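Local coordinates for glutamine cyclotransferase (Zymomonas mobilis, PDB 3NOL), which catalyses the cyclisation of N-terminal glutamine to pyroglutamate, as a calcium-containing beta-propeller glutaminyl cyclase, at residues 179-184 with 196-200. Sequence-based numbering, arbitrary orientation.
Sequences WVDGEI and RIDPE. With SO4 (sulfate ion), chain D.
OE1 of Glu183 takes two N-H groups of Arg196 in a salt bridge. NE gives the stronger bond, 2.9 Å to Glu183 OE1, nearly along the C-O axis and close to the guanidinium plane. NH1 adds a weak one. Both bonds end on one carboxylate oxygen, and the carboxylate and guanidinium planes are 78° apart. A bend in the arginine chain at chi3 (70°) turns NE back to the glutamate, while Tyr29 makes a cation-pi contact with Arg196. Replacing Arg196 by an alanine removes both donors and is likely to leave the Glu183 carboxylate without this charge partner and freer to turn.

On the other sheet face, Ile184 and Ile197 pack side by side, CB to CB 4.1 Å. Their backbones form an antiparallel hydrogen-bonded pair, with Ile197 N 2.7 Å from Ile184 O. Pro199 extends this patch: its CB lies 4.0 Å from Ile184 CD1, and its CG 3.8 Å from Trp179 CH2. Trp179 NE1 donates to O3 of a sulfate, probably picked up during crystallisation. Within this propeller blade, strands 183-188 and 193-197 are joined by backbone bonds, with a salt bridge on one face and apolar packing on the other, so the hairpin does not depend on one kind of contact.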
loop_
_atom_site.group_PDB
_atom_site.type_symbol
_atom_site.label_atom_id
_atom_site.label_comp_id
_atom_site.label_asym_id
_atom_site.label_seq_id
_atom_site.Cartn_x
_atom_site.Cartn_y
_atom_site.Cartn_z
ATOM N N TRP A 179 2.239 4.510 6.308
ATOM C CA TRP A 179 2.498 5.445 7.423
ATOM C C TRP A 179 3.295 6.621 6.876
ATOM O O TRP A 179 4.395 6.444 6.330
ATOM C CB TRP A 179 3.323 4.730 8.482
ATOM C CG TRP A 179 3.570 5.541 9.691
ATOM C CD1 TRP A 179 4.711 6.241 9.997
ATOM C CD2 TRP A 179 2.687 5.704 10.803
ATOM N NE1 TRP A 179 4.575 6.855 11.225
ATOM C CE2 TRP A 179 3.343 6.546 11.743
ATOM C CE3 TRP A 179 1.397 5.249 11.088
ATOM C CZ2 TRP A 179 2.754 6.915 12.968
ATOM C CZ3 TRP A 179 0.811 5.619 12.316
ATOM C CH2 TRP A 179 1.486 6.456 13.228
ATOM N N VAL A 180 2.729 7.819 6.975
ATOM C CA VAL A 180 3.372 9.008 6.450
ATOM C C VAL A 180 3.384 10.097 7.525
ATOM O O VAL A 180 2.339 10.677 7.853
ATOM C CB VAL A 180 2.673 9.503 5.143
ATOM C CG1 VAL A 180 3.350 10.773 4.565
ATOM C CG2 VAL A 180 2.605 8.391 4.083
ATOM N N ASP A 181 4.569 10.317 8.094
ATOM C CA ASP A 181 4.790 11.377 9.088
ATOM C C ASP A 181 3.694 11.420 10.175
ATOM O O ASP A 181 3.111 12.465 10.434
ATOM C CB ASP A 181 4.951 12.727 8.374
ATOM C CG ASP A 181 6.275 12.834 7.613
ATOM O OD1 ASP A 181 7.062 11.847 7.567
ATOM O OD2 ASP A 181 6.513 13.919 7.044
ATOM N N GLY A 182 3.430 10.267 10.791
ATOM C CA GLY A 182 2.567 10.192 11.974
ATOM C C GLY A 182 1.105 9.954 11.644
ATOM O O GLY A 182 0.284 9.820 12.559
ATOM N N GLU A 183 0.781 9.898 10.343
ATOM C CA GLU A 183 -0.573 9.589 9.882
ATOM C C GLU A 183 -0.647 8.267 9.112
ATOM O O GLU A 183 0.331 7.834 8.491
ATOM C CB GLU A 183 -1.116 10.728 9.002
ATOM C CG GLU A 183 -1.247 12.022 9.763
ATOM C CD GLU A 183 -1.965 13.113 9.001
ATOM O OE1 GLU A 183 -2.041 13.052 7.761
ATOM O OE2 GLU A 183 -2.452 14.051 9.675
ATOM N N ILE A 184 -1.820 7.642 9.134
ATOM C CA ILE A 184 -2.024 6.480 8.262
ATOM C C ILE A 184 -2.718 6.963 6.981
ATOM O O ILE A 184 -3.835 7.477 7.036
ATOM C CB ILE A 184 -2.870 5.361 8.952
ATOM C CG1 ILE A 184 -2.217 4.890 10.267
ATOM C CG2 ILE A 184 -3.143 4.205 7.946
ATOM C CD1 ILE A 184 -3.178 4.232 11.194
ATOM N N ARG A 196 -6.358 10.387 4.938
ATOM C CA ARG A 196 -5.332 10.573 5.954
ATOM C C ARG A 196 -6.030 10.336 7.296
ATOM O O ARG A 196 -6.999 11.022 7.613
ATOM C CB ARG A 196 -4.764 12.002 5.871
ATOM C CG ARG A 196 -4.214 12.354 4.489
ATOM C CD ARG A 196 -3.854 13.832 4.354
ATOM N NE ARG A 196 -2.679 14.147 5.157
ATOM C CZ ARG A 196 -1.841 15.154 4.911
ATOM N NH1 ARG A 196 -0.791 15.328 5.701
ATOM N NH2 ARG A 196 -2.022 15.953 3.859
ATOM N N ILE A 197 -5.534 9.361 8.055
ATOM C CA ILE A 197 -6.190 8.883 9.264
ATOM C C ILE A 197 -5.366 9.196 10.517
ATOM O O ILE A 197 -4.150 8.901 10.571
ATOM C CB ILE A 197 -6.455 7.345 9.179
ATOM C CG1 ILE A 197 -7.359 7.013 7.979
ATOM C CG2 ILE A 197 -7.088 6.858 10.457
ATOM C CD1 ILE A 197 -7.326 5.522 7.568
ATOM N N ASP A 198 -6.032 9.796 11.507
ATOM C CA ASP A 198 -5.422 10.046 12.815
ATOM C C ASP A 198 -5.280 8.695 13.541
ATOM O O ASP A 198 -6.270 8.072 13.875
ATOM C CB ASP A 198 -6.319 11.015 13.609
ATOM C CG ASP A 198 -5.744 11.395 14.977
ATOM O OD1 ASP A 198 -4.903 10.653 15.532
ATOM O OD2 ASP A 198 -6.152 12.462 15.482
ATOM N N PRO A 199 -4.044 8.241 13.797
ATOM C CA PRO A 199 -3.896 6.914 14.405
ATOM C C PRO A 199 -4.412 6.817 15.862
ATOM O O PRO A 199 -4.613 5.706 16.334
ATOM C CB PRO A 199 -2.385 6.653 14.340
ATOM C CG PRO A 199 -1.768 8.032 14.361
ATOM C CD PRO A 199 -2.742 8.891 13.548
ATOM N N GLU A 200 -4.598 7.961 16.546
ATOM C CA GLU A 200 -5.102 8.019 17.934
ATOM C C GLU A 200 -6.604 7.780 18.015
ATOM O O GLU A 200 -7.106 7.274 19.024
ATOM C CB GLU A 200 -4.761 9.368 18.611
ATOM C CG GLU A 200 -3.243 9.570 18.878
ATOM C CD GLU A 200 -2.873 10.839 19.684
ATOM O OE1 GLU A 200 -1.647 11.060 19.908
ATOM O OE2 GLU A 200 -3.766 11.611 20.105
HETATM S S SO4 D . 7.079 9.189 11.947
HETATM O O1 SO4 D . 8.398 9.802 12.118
HETATM O O2 SO4 D . 6.591 9.421 10.592
HETATM O O3 SO4 D . 7.213 7.755 12.201
HETATM O O4 SO4 D . 6.123 9.773 12.896
#